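Local coordinates for T CELL surface glycoprotein CD4 (Rattus norvegicus, PDB 1CID) that is a T-cell surface glycoprotein, seen here as its third and fourth extracellular domains, and probably assists T cells in recognising antigen presented by class II MHC molecules, at residues K7-F17 / P71-L81; M107-L117 / V169-V177. One frame throughout, in Å; residues are numbered along the deposited sequence.

Contact 1 (K7-F17 / P71-L81); sequences KSEGESAEFSF and PLTLQIPQVSL
Phe-15 turns CG anti to its own carbonyl carbon (chi1 -54°), which sets the ring alongside Leu-74 and brings its edge, in plane, to CG2 of Ile-76, 3.9 Å from Phe-15 CE1. Two residues on, Phe-17 takes almost the same first torsion (-52°), and its ring slants across Leu-74, with Leu-74 CB at the ring edge, 4.0 Å from Phe-17 CE2. Just ahead of the strand, Ser-12 donates from OG to Pro-77 O at 2.9 Å, from well above the carbonyl plane. Strands 13-16 and 73-76 run antiparallel, as neighbours in one sheet of an immunoglobulin-like beta sandwich, probably its B and E strands. Ala-13 and Phe-15 face the interior, where strand 97-110 of the other sheet supplies Leu-104 and Val-102; Glu-14 and Gln-75, a non-hydrogen-bonded antiparallel pair, lie abreast on the outer face, carboxylate and amide planes 48° apart. The Phe-15 N bond to Leu-74 O measures 2.9 Å; the return bond, Leu-74 N to Phe-15 O, is weak. Past the strands, the type II turn from Ser-8 to Glu-11, with Gly-10 at positive phi, keeps the segments joined: Gly-10 N reaches Val-79 O at 3.2 Å, and Val-79 N reaches Glu-11 O at 2.9 Å.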
# COMPACT_ATOMS: atom_id res chain seq x y z
N LYS A 7 3.24 -1.35 -3.31
CA LYS A 7 4.55 -0.80 -3.12
C LYS A 7 5.61 -1.72 -2.58
O LYS A 7 5.37 -2.72 -1.88
CB LYS A 7 4.41 0.36 -2.07
CG LYS A 7 3.35 1.31 -2.66
CD LYS A 7 4.01 2.40 -3.40
CE LYS A 7 3.23 3.10 -4.46
NZ LYS A 7 4.34 3.82 -5.20
N SER A 8 6.87 -1.37 -2.86
CA SER A 8 8.00 -2.16 -2.40
C SER A 8 8.37 -1.33 -1.13
O SER A 8 8.31 -0.10 -0.98
CB SER A 8 9.20 -2.49 -3.25
OG SER A 8 8.96 -2.36 -4.65
N GLU A 9 8.79 -2.24 -0.28
CA GLU A 9 9.15 -1.66 0.97
C GLU A 9 10.13 -0.56 0.82
O GLU A 9 11.05 -0.69 0.03
CB GLU A 9 9.77 -2.85 1.61
CG GLU A 9 9.63 -2.55 3.09
CD GLU A 9 10.39 -3.54 3.87
OE1 GLU A 9 11.49 -3.85 3.32
OE2 GLU A 9 9.92 -3.96 4.91
N GLY A 10 10.00 0.44 1.64
CA GLY A 10 10.88 1.61 1.69
C GLY A 10 10.27 2.61 0.73
O GLY A 10 10.79 3.77 0.66
N GLU A 11 9.23 2.31 -0.01
CA GLU A 11 8.72 3.40 -0.91
C GLU A 11 7.60 4.19 -0.30
O GLU A 11 7.06 3.84 0.74
CB GLU A 11 8.39 2.52 -2.11
CG GLU A 11 9.02 2.61 -3.46
CD GLU A 11 8.21 2.04 -4.62
OE1 GLU A 11 8.22 0.77 -4.52
OE2 GLU A 11 7.60 2.52 -5.60
N SER A 12 7.01 5.24 -0.78
CA SER A 12 5.93 6.07 -0.35
C SER A 12 4.63 5.64 -0.96
O SER A 12 4.68 5.51 -2.18
CB SER A 12 6.16 7.52 -0.87
OG SER A 12 7.18 7.97 0.07
N ALA A 13 3.49 5.46 -0.39
CA ALA A 13 2.20 5.16 -0.98
C ALA A 13 1.52 6.52 -0.99
O ALA A 13 1.57 7.17 0.04
CB ALA A 13 1.38 4.26 -0.08
N GLU A 14 0.94 6.98 -2.04
CA GLU A 14 0.23 8.27 -1.92
C GLU A 14 -1.16 8.07 -2.50
O GLU A 14 -1.20 7.76 -3.73
CB GLU A 14 0.65 9.50 -2.70
CG GLU A 14 2.20 9.52 -2.85
CD GLU A 14 2.55 10.99 -3.11
OE1 GLU A 14 2.43 11.78 -2.16
OE2 GLU A 14 2.88 11.08 -4.33
N PHE A 15 -2.18 8.27 -1.71
CA PHE A 15 -3.57 8.12 -2.24
C PHE A 15 -4.07 9.48 -2.69
O PHE A 15 -3.51 10.42 -2.12
CB PHE A 15 -4.41 7.41 -1.20
CG PHE A 15 -3.92 6.10 -0.68
CD1 PHE A 15 -3.04 6.01 0.37
CD2 PHE A 15 -4.34 4.91 -1.28
CE1 PHE A 15 -2.56 4.82 0.89
CE2 PHE A 15 -3.91 3.66 -0.84
CZ PHE A 15 -3.01 3.66 0.27
N SER A 16 -4.94 9.68 -3.64
CA SER A 16 -5.36 11.09 -3.98
C SER A 16 -6.87 11.04 -3.98
O SER A 16 -7.40 10.06 -4.59
CB SER A 16 -4.63 11.56 -5.19
OG SER A 16 -4.89 12.91 -5.49
N PHE A 17 -7.60 11.93 -3.34
CA PHE A 17 -9.11 11.84 -3.27
C PHE A 17 -9.59 13.15 -3.86
O PHE A 17 -9.41 14.24 -3.29
CB PHE A 17 -9.45 11.59 -1.89
CG PHE A 17 -8.83 10.50 -1.12
CD1 PHE A 17 -9.34 9.21 -1.23
CD2 PHE A 17 -7.82 10.79 -0.19
CE1 PHE A 17 -8.84 8.17 -0.43
CE2 PHE A 17 -7.32 9.81 0.66
CZ PHE A 17 -7.86 8.51 0.50
N PRO A 71 -5.33 19.17 -3.59
CA PRO A 71 -6.23 18.10 -3.41
C PRO A 71 -6.52 17.03 -2.46
O PRO A 71 -7.50 16.29 -2.77
CB PRO A 71 -6.32 17.58 -4.92
CG PRO A 71 -4.80 17.51 -5.14
CD PRO A 71 -4.24 18.70 -4.40
N LEU A 72 -5.95 17.07 -1.31
CA LEU A 72 -6.32 16.05 -0.35
C LEU A 72 -5.60 14.79 -0.90
O LEU A 72 -6.19 13.99 -1.66
CB LEU A 72 -7.82 15.74 -0.08
CG LEU A 72 -8.00 14.74 1.06
CD1 LEU A 72 -7.58 15.37 2.39
CD2 LEU A 72 -9.40 14.33 1.41
N THR A 73 -4.38 14.73 -0.44
CA THR A 73 -3.68 13.50 -0.80
C THR A 73 -3.20 13.09 0.58
O THR A 73 -2.85 13.97 1.37
CB THR A 73 -2.68 13.84 -1.91
OG1 THR A 73 -1.52 14.27 -1.15
CG2 THR A 73 -3.12 14.94 -2.86
N LEU A 74 -3.26 11.82 0.86
CA LEU A 74 -2.81 11.26 2.14
C LEU A 74 -1.59 10.49 1.68
O LEU A 74 -1.59 9.85 0.64
CB LEU A 74 -3.97 10.56 2.73
CG LEU A 74 -3.90 9.33 3.60
CD1 LEU A 74 -3.77 8.13 2.66
CD2 LEU A 74 -2.78 9.44 4.64
N GLN A 75 -0.53 10.51 2.42
CA GLN A 75 0.68 9.79 1.85
C GLN A 75 1.24 8.94 2.92
O GLN A 75 1.51 9.70 3.85
CB GLN A 75 1.29 11.08 1.35
CG GLN A 75 2.60 11.72 1.48
CD GLN A 75 3.70 10.70 1.17
OE1 GLN A 75 3.85 9.71 1.90
NE2 GLN A 75 4.45 10.92 0.09
N ILE A 76 1.35 7.64 2.95
CA ILE A 76 2.01 6.91 4.09
C ILE A 76 3.45 6.96 3.60
O ILE A 76 3.61 6.63 2.42
CB ILE A 76 1.31 5.63 4.55
CG1 ILE A 76 2.29 4.45 4.57
CG2 ILE A 76 -0.02 5.18 3.86
CD1 ILE A 76 1.64 3.21 5.29
N PRO A 77 4.47 7.42 4.31
CA PRO A 77 5.78 7.68 3.70
C PRO A 77 7.02 6.83 3.54
O PRO A 77 7.99 7.25 2.79
CB PRO A 77 6.06 9.06 4.41
CG PRO A 77 5.52 8.92 5.78
CD PRO A 77 4.39 7.88 5.73
N GLN A 78 7.06 5.68 4.19
CA GLN A 78 8.32 4.87 4.02
C GLN A 78 7.70 3.59 4.51
O GLN A 78 7.81 3.29 5.66
CB GLN A 78 9.49 5.53 4.60
CG GLN A 78 10.71 5.17 5.30
CD GLN A 78 11.02 4.43 6.57
OE1 GLN A 78 10.59 4.57 7.76
NE2 GLN A 78 12.00 3.44 6.44
N VAL A 79 6.98 3.04 3.53
CA VAL A 79 6.23 1.80 3.61
C VAL A 79 6.95 0.61 4.20
O VAL A 79 8.18 0.53 4.21
CB VAL A 79 5.62 1.59 2.25
CG1 VAL A 79 5.48 0.31 1.46
CG2 VAL A 79 4.26 2.01 2.77
N SER A 80 6.13 -0.29 4.75
CA SER A 80 6.76 -1.51 5.38
C SER A 80 5.70 -2.59 5.42
O SER A 80 4.54 -2.25 5.37
CB SER A 80 7.51 -1.17 6.63
OG SER A 80 7.79 -2.33 7.41
N LEU A 81 5.98 -3.87 5.33
CA LEU A 81 5.05 -4.98 5.31
C LEU A 81 4.16 -4.88 6.56
O LEU A 81 3.03 -5.41 6.52
CB LEU A 81 5.65 -6.39 5.35
CG LEU A 81 6.45 -6.83 4.15
CD1 LEU A 81 7.07 -8.20 4.49
CD2 LEU A 81 5.66 -6.83 2.86

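Contact 2 (M107-L117 / V169-V177); sequences MKVTQPDSNTL and VKMDSKIQV
Leu-117 and Ile-175 point in opposite senses and overlap side on, CD1 of Leu-117 lying 3.6 Å from CG2 of Ile-175, and Val-109 crosses the same isoleucine branch through CG1. This is the close-packed part of the contact. It extends toward the start of both segments, where Met-107, with CG trans to its backbone N (chi1 -173°) and the chain extended as far as SD, brings SD to 3.6 Å from Ser-173 CB. Met-171 passes it in the reverse sense, its terminal CE 3.6 Å from Met-107 CB. Strands 107-110 and 169-176 belong to different sheets of the fourth domain, an immunoglobulin C2-set sandwich. Their axes run nearly parallel, 16° apart, and come no nearer than 7.5 Å. Behind the packed side chains, Met-107 rests on Cys-119, half of the disulfide with Cys-161, and Trp-159 touches both Leu-117 and Val-177.

The other end is looser. There the partly exposed Gln-111 lies beside the C-terminal Val-177, whose CG2 is 3.9 Å from Leu-117 CD1, and CD1 of Ile-175 comes to 4.0 Å from Gln-111 N. No clear hydrogen bond crosses between the segments, and strand 107-110 spends backbone bonds on Thr-118 and Glu-120, implying that the two strands are held together mainly by the fit of apolar side chains.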
# COMPACT_ATOMS: atom_id res chain seq x y z
N MET A 107 5.37 -5.49 -0.86
CA MET A 107 6.28 -6.54 -1.32
C MET A 107 7.68 -6.35 -0.75
O MET A 107 8.14 -5.19 -0.75
CB MET A 107 6.49 -6.45 -2.84
CG MET A 107 7.27 -7.57 -3.45
SD MET A 107 7.20 -7.75 -5.22
CE MET A 107 5.69 -8.45 -5.75
N LYS A 108 8.22 -7.48 -0.38
CA LYS A 108 9.62 -7.47 0.14
C LYS A 108 10.48 -8.61 -0.45
O LYS A 108 10.23 -9.81 -0.13
CB LYS A 108 9.72 -7.57 1.66
CG LYS A 108 11.21 -7.39 2.23
CD LYS A 108 11.46 -7.84 3.62
CE LYS A 108 12.83 -7.79 4.22
NZ LYS A 108 13.62 -6.49 4.29
N VAL A 109 11.47 -8.22 -1.27
CA VAL A 109 12.36 -9.17 -1.95
C VAL A 109 13.71 -9.15 -1.19
O VAL A 109 14.19 -8.02 -1.12
CB VAL A 109 12.78 -8.93 -3.40
CG1 VAL A 109 13.50 -10.09 -4.13
CG2 VAL A 109 11.63 -8.58 -4.32
N THR A 110 14.14 -10.31 -0.77
CA THR A 110 15.39 -10.54 -0.12
C THR A 110 16.05 -11.87 -0.53
O THR A 110 15.49 -12.84 -0.95
CB THR A 110 15.35 -10.51 1.45
OG1 THR A 110 14.56 -11.65 1.87
CG2 THR A 110 14.87 -9.16 1.99
N GLN A 111 17.34 -11.83 -0.37
CA GLN A 111 18.41 -12.79 -0.52
C GLN A 111 18.97 -12.92 0.92
O GLN A 111 19.86 -12.15 1.36
CB GLN A 111 19.53 -12.33 -1.43
CG GLN A 111 20.49 -13.46 -1.71
CD GLN A 111 21.50 -13.23 -2.78
OE1 GLN A 111 21.90 -12.30 -3.47
NE2 GLN A 111 22.12 -14.38 -3.04
N PRO A 112 18.39 -13.86 1.66
CA PRO A 112 18.73 -14.07 3.07
C PRO A 112 20.04 -14.75 3.43
O PRO A 112 20.62 -14.70 4.56
CB PRO A 112 17.48 -14.83 3.55
CG PRO A 112 16.54 -15.09 2.42
CD PRO A 112 17.34 -14.77 1.17
N ASP A 113 20.60 -15.48 2.52
CA ASP A 113 21.87 -16.25 2.59
C ASP A 113 22.14 -16.46 1.13
O ASP A 113 21.63 -15.51 0.46
CB ASP A 113 21.59 -17.42 3.49
CG ASP A 113 20.43 -18.35 3.11
OD1 ASP A 113 20.27 -18.68 1.88
OD2 ASP A 113 19.70 -18.73 4.09
N SER A 114 22.74 -17.48 0.55
CA SER A 114 22.74 -17.42 -0.96
C SER A 114 22.19 -18.71 -1.57
O SER A 114 22.45 -19.13 -2.71
CB SER A 114 24.01 -17.02 -1.64
OG SER A 114 25.08 -17.81 -1.20
N ASN A 115 21.39 -19.30 -0.72
CA ASN A 115 20.63 -20.51 -1.02
C ASN A 115 19.22 -19.90 -1.10
O ASN A 115 18.41 -20.49 -1.84
CB ASN A 115 20.71 -21.66 -0.02
CG ASN A 115 21.49 -22.92 -0.43
OD1 ASN A 115 22.33 -22.85 -1.37
ND2 ASN A 115 21.22 -24.03 0.30
N THR A 116 19.13 -18.78 -0.36
CA THR A 116 17.79 -18.21 -0.42
C THR A 116 17.64 -16.93 -1.18
O THR A 116 18.57 -16.13 -1.11
CB THR A 116 17.44 -18.07 1.12
OG1 THR A 116 17.87 -19.36 1.65
CG2 THR A 116 15.94 -17.83 1.36
N LEU A 117 16.52 -16.76 -1.84
CA LEU A 117 15.99 -15.62 -2.58
C LEU A 117 14.48 -15.66 -2.13
O LEU A 117 14.01 -16.77 -2.37
CB LEU A 117 15.89 -15.52 -4.10
CG LEU A 117 15.35 -14.22 -4.67
CD1 LEU A 117 16.30 -13.04 -4.46
CD2 LEU A 117 15.18 -14.33 -6.17
N VAL A 169 -0.57 -7.64 -14.02
CA VAL A 169 0.57 -7.62 -13.09
C VAL A 169 0.31 -6.31 -12.33
O VAL A 169 0.31 -5.33 -13.08
CB VAL A 169 1.93 -7.89 -13.75
CG1 VAL A 169 3.09 -7.27 -13.04
CG2 VAL A 169 2.29 -9.38 -13.88
N LYS A 170 0.15 -6.55 -11.05
CA LYS A 170 -0.11 -5.42 -10.19
C LYS A 170 1.13 -4.70 -9.88
O LYS A 170 1.18 -3.48 -9.69
CB LYS A 170 -0.74 -6.01 -8.95
CG LYS A 170 -2.02 -6.77 -9.28
CD LYS A 170 -3.12 -5.88 -9.89
CE LYS A 170 -4.49 -6.54 -9.94
NZ LYS A 170 -5.49 -5.85 -10.84
N MET A 171 2.22 -5.42 -9.72
CA MET A 171 3.55 -4.82 -9.41
C MET A 171 4.69 -5.85 -9.52
O MET A 171 4.33 -7.04 -9.62
CB MET A 171 3.68 -4.17 -8.06
CG MET A 171 3.31 -5.18 -7.00
SD MET A 171 4.19 -4.52 -5.51
CE MET A 171 3.36 -5.73 -4.49
N ASP A 172 5.87 -5.24 -9.45
CA ASP A 172 7.14 -5.98 -9.51
C ASP A 172 8.25 -5.27 -8.73
O ASP A 172 8.22 -4.10 -8.47
CB ASP A 172 7.71 -6.18 -10.90
CG ASP A 172 8.23 -4.96 -11.60
OD1 ASP A 172 7.54 -4.21 -12.37
OD2 ASP A 172 9.46 -4.78 -11.40
N SER A 173 9.28 -5.97 -8.45
CA SER A 173 10.45 -5.48 -7.75
C SER A 173 11.68 -6.34 -8.11
O SER A 173 11.52 -7.59 -8.20
CB SER A 173 9.92 -5.71 -6.35
OG SER A 173 10.73 -4.91 -5.51
N LYS A 174 12.86 -5.73 -8.34
CA LYS A 174 14.09 -6.34 -8.68
C LYS A 174 15.11 -6.20 -7.54
O LYS A 174 15.21 -5.26 -6.78
CB LYS A 174 14.96 -5.70 -9.74
CG LYS A 174 14.31 -4.95 -10.88
CD LYS A 174 13.85 -5.93 -11.93
CE LYS A 174 13.52 -5.14 -13.17
NZ LYS A 174 14.81 -4.54 -13.62
N ILE A 175 15.91 -7.22 -7.63
CA ILE A 175 17.08 -7.56 -6.85
C ILE A 175 18.16 -8.24 -7.75
O ILE A 175 17.98 -9.09 -8.68
CB ILE A 175 16.57 -8.46 -5.69
CG1 ILE A 175 17.80 -8.51 -4.73
CG2 ILE A 175 16.01 -9.83 -6.14
CD1 ILE A 175 17.38 -9.21 -3.40
N GLN A 176 19.35 -7.74 -7.41
CA GLN A 176 20.60 -8.24 -7.97
C GLN A 176 21.05 -9.25 -6.89
O GLN A 176 21.31 -8.97 -5.66
CB GLN A 176 21.64 -7.20 -8.32
CG GLN A 176 23.05 -7.67 -8.14
CD GLN A 176 24.24 -6.88 -8.50
OE1 GLN A 176 24.81 -6.10 -7.76
NE2 GLN A 176 24.70 -7.18 -9.71
N VAL A 177 21.16 -10.48 -7.35
CA VAL A 177 21.66 -11.58 -6.47
C VAL A 177 23.15 -11.68 -6.83
O VAL A 177 23.46 -12.17 -5.72
CB VAL A 177 20.89 -12.88 -6.73
CG1 VAL A 177 21.29 -13.97 -5.76
CG2 VAL A 177 19.38 -12.69 -6.75
OXT VAL A 177 24.22 -10.91 -6.99

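Overall arrangement
The contacts illustrate two ways in which strands of a beta sandwich associate. Contact 1 joins neighbours within a sheet, so backbone hydrogen bonds fix its register, with an inner apolar face and an outer polar one. Contact 2 spans two sheets and is almost wholly apolar. Each has a buried part: Ala-13, Phe-15, Phe-17, Leu-74 and Val-79 in contact 1; Met-107, Leu-117 and Met-171 in contact 2, with its rim at Gln-111 and Val-177. Strand 97-110 packs against contact 1 through Val-102, Leu-104 and Val-106, and its last residues, 107-110, form part of contact 2. At the domain junction, Lys-7 O probably bonds Met-107 N (3.0 Å), and the Ser-8 and Ser-173 hydroxyls share a hydrogen bond.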